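Local coordinates for msDPBB_sym2 protein (Synthetic construct, PDB 7DWW) that is a computationally designed, internally repeated double-psi beta-barrel modelled on the core fold of RNA polymerase, with no known catalytic activity, at residues I21-E26 / L54-D59; R30-K35 / V83-V88. One frame throughout, in Å; residues are numbered along the deposited sequence.

Interaction 1 (I21-E26 / L54-D59); sequences IVRMDE and LAHEDD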
loop_
_atom_site.group_PDB
_atom_site.type_symbol
_atom_site.label_atom_id
_atom_site.label_comp_id
_atom_site.label_asym_id
_atom_site.label_seq_id
_atom_site.Cartn_x
_atom_site.Cartn_y
_atom_site.Cartn_z
ATOM N N ILE A 21 -2.764 -5.878 -5.309
ATOM C CA ILE A 21 -1.960 -6.142 -4.119
ATOM C C ILE A 21 -1.079 -4.931 -3.859
ATOM O O ILE A 21 -0.358 -4.484 -4.759
ATOM C CB ILE A 21 -1.090 -7.394 -4.290
ATOM C CG1 ILE A 21 -1.950 -8.644 -4.442
ATOM C CG2 ILE A 21 -0.053 -7.493 -3.144
ATOM C CD1 ILE A 21 -3.066 -8.701 -3.461
ATOM N N VAL A 22 -1.127 -4.411 -2.649
ATOM C CA VAL A 22 -0.187 -3.378 -2.235
ATOM C C VAL A 22 0.776 -4.000 -1.237
ATOM O O VAL A 22 0.443 -4.950 -0.529
ATOM C CB VAL A 22 -0.897 -2.141 -1.654
ATOM C CG1 VAL A 22 -1.817 -1.528 -2.708
ATOM C CG2 VAL A 22 -1.667 -2.497 -0.399
ATOM N N ARG A 23 2.000 -3.456 -1.177
ATOM C CA ARG A 23 3.075 -4.074 -0.426
ATOM C C ARG A 23 3.597 -3.080 0.606
ATOM O O ARG A 23 3.935 -1.944 0.264
ATOM C CB ARG A 23 4.198 -4.564 -1.349
ATOM C CG ARG A 23 3.658 -5.514 -2.463
ATOM C CD ARG A 23 4.770 -6.303 -3.181
ATOM N NE ARG A 23 5.212 -7.447 -2.389
ATOM C CZ ARG A 23 4.662 -8.657 -2.454
ATOM N NH1 ARG A 23 3.664 -8.885 -3.292
ATOM N NH2 ARG A 23 5.115 -9.637 -1.683
ATOM N N MET A 24 3.613 -3.522 1.863
ATOM C CA MET A 24 3.970 -2.741 3.043
ATOM C C MET A 24 4.963 -3.542 3.869
ATOM O O MET A 24 4.895 -4.772 3.902
ATOM C CB MET A 24 2.729 -2.456 3.897
ATOM C CG MET A 24 1.648 -1.663 3.192
ATOM S SD MET A 24 0.116 -1.695 4.163
ATOM C CE MET A 24 0.752 -1.036 5.702
ATOM N N ASP A 25 5.882 -2.854 4.549
ATOM C CA ASP A 25 6.873 -3.583 5.341
ATOM C C ASP A 25 6.233 -4.164 6.601
ATOM O O ASP A 25 5.161 -3.729 7.063
ATOM C CB ASP A 25 8.062 -2.687 5.722
ATOM C CG ASP A 25 7.676 -1.609 6.708
ATOM O OD1 ASP A 25 7.225 -0.525 6.288
ATOM O OD2 ASP A 25 7.748 -1.885 7.919
ATOM N N GLU A 26 6.889 -5.189 7.150
ATOM C CA GLU A 26 6.338 -5.910 8.297
ATOM C C GLU A 26 6.009 -4.979 9.476
ATOM O O GLU A 26 4.941 -5.087 10.090
ATOM C CB GLU A 26 7.295 -7.013 8.749
ATOM C CG GLU A 26 6.959 -7.577 10.135
ATOM C CD GLU A 26 7.054 -9.092 10.219
ATOM O OE1 GLU A 26 6.240 -9.709 10.946
ATOM O OE2 GLU A 26 7.946 -9.665 9.559
ATOM N N LEU A 54 3.575 -8.550 1.991
ATOM C CA LEU A 54 4.838 -8.065 2.580
ATOM C C LEU A 54 5.700 -7.337 1.557
ATOM O O LEU A 54 5.868 -7.835 0.460
ATOM C CB LEU A 54 5.606 -9.237 3.182
ATOM C CG LEU A 54 5.377 -9.434 4.670
ATOM C CD1 LEU A 54 6.076 -10.681 5.168
ATOM C CD2 LEU A 54 5.832 -8.213 5.437
ATOM N N ALA A 55 6.277 -6.221 1.998
ATOM C CA ALA A 55 7.218 -5.397 1.224
ATOM C C ALA A 55 8.449 -6.244 0.948
ATOM O O ALA A 55 8.779 -7.065 1.783
ATOM C CB ALA A 55 7.597 -4.198 2.035
ATOM N N HIS A 56 9.353 -5.794 0.080
ATOM C CA HIS A 56 10.610 -6.525 -0.258
ATOM C C HIS A 56 11.702 -6.591 0.825
ATOM O O HIS A 56 12.795 -7.079 0.461
ATOM C CB HIS A 56 11.140 -6.120 -1.634
ATOM C CG HIS A 56 10.234 -6.563 -2.727
ATOM N ND1 HIS A 56 10.062 -7.880 -3.043
ATOM C CD2 HIS A 56 9.413 -5.874 -3.538
ATOM C CE1 HIS A 56 9.208 -7.978 -4.031
ATOM N NE2 HIS A 56 8.786 -6.770 -4.344
ATOM N N GLU A 57 11.412 -6.165 2.064
ATOM C CA GLU A 57 12.273 -6.305 3.300
ATOM C C GLU A 57 12.998 -5.019 3.718
ATOM O O GLU A 57 13.016 -4.697 4.914
ATOM C CB GLU A 57 13.156 -7.565 3.432
ATOM C CG GLU A 57 12.469 -8.863 3.883
ATOM C CD GLU A 57 13.322 -10.102 4.151
ATOM O OE1 GLU A 57 13.768 -10.277 5.297
ATOM O OE2 GLU A 57 13.531 -10.898 3.220
ATOM N N ASP A 58 13.711 -4.447 2.768
ATOM C CA ASP A 58 14.484 -3.242 3.126
ATOM C C ASP A 58 13.490 -2.163 3.577
ATOM O O ASP A 58 13.631 -1.655 4.712
ATOM C CB ASP A 58 15.361 -2.822 1.947
ATOM C CG ASP A 58 14.580 -2.855 0.655
ATOM O OD1 ASP A 58 13.341 -2.889 0.735
ATOM O OD2 ASP A 58 15.216 -2.923 -0.395
ATOM N N ASP A 59 12.477 -1.930 2.752
ATOM C CA ASP A 59 11.450 -0.879 2.916
ATOM C C ASP A 59 11.045 -0.561 4.362
ATOM O O ASP A 59 10.154 0.267 4.511
ATOM C CB ASP A 59 10.202 -1.283 2.139
ATOM C CG ASP A 59 10.327 -1.066 0.644
ATOM O OD1 ASP A 59 11.179 -1.675 0.031
ATOM O OD2 ASP A 59 9.563 -0.307 0.135
#
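The carbonyl oxygen of Leu54 is gripped by two N-H groups of one guanidinium: Arg23 NE and Arg23 NH2 each lie 2.9 Å from Leu54 O. Both bonds are bent, with 123° at the hydrogen, and are therefore weak. They stand where two neighbouring parallel strands of the double-psi beta-barrel, 21-24 and 47-54, come to an end and separate. The Arg23 chain leaves with CG anti to the carbonyl carbon (chi1 -54°) and bends at chi3 (79°), which brings NE to Leu54 O while CB stays 4.1 Å from Ala55 CA. His56 NE2 comes obliquely toward the guanidinium without a bond to it; its hydrogen-bond partner is Asp16, and the ring also meets that of His13, although His56 is poorly ordered.

The pairing of the strands closes with Ala55 N giving its hydrogen to Met24 O at 2.8 Å. Leu54 CA adds a CA-H...O contact to the same Met24 O at 3.5 Å, so this oxygen, too, has two partners. Beyond it the chain of 21-26 turns into helix 26-32. Asp25 is the N-cap, its OD2 accepting the hydrogen of Leu28 N, and its CB lies beside the Asp59 carbonyl. The methyl of Ala55 presses on the Met24-Asp25 peptide, CB standing 3.3 Å from Asp25 N. On the more exposed flank, the isobutyl group of Leu54 reaches back to the first turn of the helix, where its CD2 rests 3.6 Å from Glu26 N and 3.8 Å from Glu26 CB.

Interaction 2 (R30-K35 / V83-V88); sequences RLLGVK and VEIMKV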
loop_
_atom_site.group_PDB
_atom_site.type_symbol
_atom_site.label_atom_id
_atom_site.label_comp_id
_atom_site.label_asym_id
_atom_site.label_seq_id
_atom_site.Cartn_x
_atom_site.Cartn_y
_atom_site.Cartn_z
ATOM N N ARG A 30 2.319 -4.507 11.012
ATOM C CA ARG A 30 2.052 -4.861 12.410
ATOM C C ARG A 30 1.350 -3.718 13.132
ATOM O O ARG A 30 0.363 -3.929 13.855
ATOM C CB ARG A 30 3.349 -5.203 13.141
ATOM C CG ARG A 30 3.806 -6.627 13.070
ATOM C CD ARG A 30 5.165 -6.796 13.739
ATOM N NE ARG A 30 5.038 -7.220 15.131
ATOM C CZ ARG A 30 5.486 -8.384 15.601
ATOM N NH1 ARG A 30 6.086 -9.241 14.784
ATOM N NH2 ARG A 30 5.330 -8.686 16.881
ATOM N N LEU A 31 1.840 -2.502 12.913
ATOM C CA LEU A 31 1.249 -1.315 13.524
ATOM C C LEU A 31 -0.190 -1.118 13.068
ATOM O O LEU A 31 -1.079 -0.852 13.893
ATOM C CB LEU A 31 2.083 -0.082 13.178
ATOM C CG LEU A 31 1.788 1.117 14.052
ATOM C CD1 LEU A 31 2.348 0.889 15.436
ATOM C CD2 LEU A 31 2.422 2.339 13.382
ATOM N N LEU A 32 -0.436 -1.233 11.754
ATOM C CA LEU A 32 -1.812 -1.145 11.261
ATOM C C LEU A 32 -2.688 -2.278 11.781
ATOM O O LEU A 32 -3.903 -2.088 11.944
ATOM C CB LEU A 32 -1.852 -1.166 9.746
ATOM C CG LEU A 32 -3.201 -1.034 9.035
ATOM C CD1 LEU A 32 -3.893 0.278 9.481
ATOM C CD2 LEU A 32 -2.945 -1.017 7.534
ATOM N N GLY A 33 -2.072 -3.404 12.100
ATOM C CA GLY A 33 -2.835 -4.557 12.603
ATOM C C GLY A 33 -3.384 -5.401 11.468
ATOM O O GLY A 33 -4.477 -5.907 11.592
ATOM N N VAL A 34 -2.649 -5.498 10.374
ATOM C CA VAL A 34 -3.097 -6.364 9.254
ATOM C C VAL A 34 -2.073 -7.476 9.092
ATOM O O VAL A 34 -0.947 -7.327 9.499
ATOM C CB VAL A 34 -3.236 -5.604 7.925
ATOM C CG1 VAL A 34 -4.411 -4.655 7.925
ATOM C CG2 VAL A 34 -1.953 -4.900 7.571
ATOM N N LYS A 35 -2.541 -8.565 8.527
ATOM C CA LYS A 35 -1.686 -9.720 8.186
ATOM C C LYS A 35 -1.729 -9.870 6.663
ATOM O O LYS A 35 -2.594 -9.302 6.027
ATOM C CB LYS A 35 -2.206 -10.995 8.853
ATOM C CG LYS A 35 -3.560 -11.450 8.353
ATOM C CD LYS A 35 -4.124 -12.611 9.114
ATOM C CE LYS A 35 -5.490 -13.005 8.612
ATOM N NZ LYS A 35 -6.495 -11.988 8.963
ATOM N N VAL A 83 -0.763 8.709 1.152
ATOM C CA VAL A 83 -2.080 8.085 1.242
ATOM C C VAL A 83 -2.270 7.612 2.669
ATOM O O VAL A 83 -1.304 7.323 3.381
ATOM C CB VAL A 83 -2.268 6.891 0.275
ATOM C CG1 VAL A 83 -2.398 7.408 -1.142
ATOM C CG2 VAL A 83 -1.072 5.945 0.381
ATOM N N GLU A 84 -3.534 7.505 3.062
ATOM C CA GLU A 84 -3.924 6.836 4.293
ATOM C C GLU A 84 -4.365 5.414 4.007
ATOM O O GLU A 84 -5.143 5.172 3.074
ATOM C CB GLU A 84 -5.064 7.563 5.000
ATOM C CG GLU A 84 -5.578 6.822 6.206
ATOM C CD GLU A 84 -6.600 7.621 6.964
ATOM O OE1 GLU A 84 -6.916 8.758 6.543
ATOM O OE2 GLU A 84 -7.080 7.113 7.997
ATOM N N ILE A 85 -3.885 4.468 4.805
ATOM C CA ILE A 85 -4.212 3.053 4.618
ATOM C C ILE A 85 -4.922 2.596 5.866
ATOM O O ILE A 85 -4.409 2.782 6.986
ATOM C CB ILE A 85 -2.955 2.212 4.350
ATOM C CG1 ILE A 85 -2.211 2.805 3.170
ATOM C CG2 ILE A 85 -3.313 0.687 4.159
ATOM C CD1 ILE A 85 -0.921 2.126 2.830
ATOM N N MET A 86 -6.138 2.116 5.710
ATOM C CA MET A 86 -6.975 1.818 6.848
ATOM C C MET A 86 -7.505 0.401 6.752
ATOM O O MET A 86 -7.886 -0.064 5.675
ATOM C CB MET A 86 -8.134 2.814 6.922
ATOM C CG MET A 86 -9.063 2.630 8.087
ATOM S SD MET A 86 -10.461 3.770 7.958
ATOM C CE MET A 86 -9.889 4.865 6.667
ATOM N N LYS A 87 -7.546 -0.264 7.894
ATOM C CA LYS A 87 -8.075 -1.614 7.822
ATOM C C LYS A 87 -9.589 -1.545 7.753
ATOM O O LYS A 87 -10.227 -0.877 8.588
ATOM C CB LYS A 87 -7.616 -2.454 9.014
ATOM C CG LYS A 87 -7.378 -3.933 8.694
ATOM C CD LYS A 87 -8.640 -4.575 8.123
ATOM C CE LYS A 87 -8.395 -5.983 7.589
ATOM N NZ LYS A 87 -9.543 -6.477 6.762
ATOM N N VAL A 88 -10.098 -2.285 6.760
ATOM C CA VAL A 88 -11.520 -2.260 6.397
ATOM C C VAL A 88 -12.251 -3.512 6.903
ATOM O O VAL A 88 -11.652 -4.411 7.511
ATOM C CB VAL A 88 -11.722 -2.100 4.848
ATOM C CG1 VAL A 88 -10.840 -3.048 4.081
ATOM C CG2 VAL A 88 -13.196 -2.320 4.462
#
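Leu32 CG stands anti to the backbone N (chi1 -178°), and chi2 of 57° sets its CD1 against the backbone of strand 82-87. Across from it, Ile85 carries CG1 anti to the carbonyl carbon (chi1 -55°), leaving CG2 for the leucine. The two side chains cross at about a right angle, Leu32 CD2 meeting Ile85 CG2 at 3.8 Å. Leu32 CD1 lies 3.6 Å from Ile85 O and 4.0 Å from Lys87 N. Here the last turn of helix 26-32 packs on the barrel strand 82-87. A Schellman motif ends that helix, with Gly33 at positive phi as C-prime and Val34 N bonded to Met29 O; the CB of Val34 then points toward the strand. The Lys87 chain bends at chi2, and its NZ bonds to Val88 O at 3.0 Å. An alanine at Leu32 would probably open a gap beside Ile85 CG2 and strip Ile85 O and Lys87 N of the leucine methyl that covers them. No hydrogen bond joins the segments, consistent with apolar packing between helix end and strand, while the lysine carries its charge past the apolar contact.

In the fold
Helix 26-32 and the strand leading into it tie the two contacts together: interaction 1 lies at the start of the helix, interaction 2 at its end. They meet inside the barrel, where Met24 CE packs 4.1 Å from Leu32 CD2 and Met24 SD lies 4.2 Å from Ile85 CG2. Along the chain their segments alternate, so the two crossings interlock, and both reach the same mixed sheet. The chemistry follows the place. Interaction 1, partly buried, mixes one backbone bond and two weak guanidinium bonds with side-chain packing where two strands end, near solvent; interaction 2 is smaller, mainly buried and apolar, with its one charged chain at the margin.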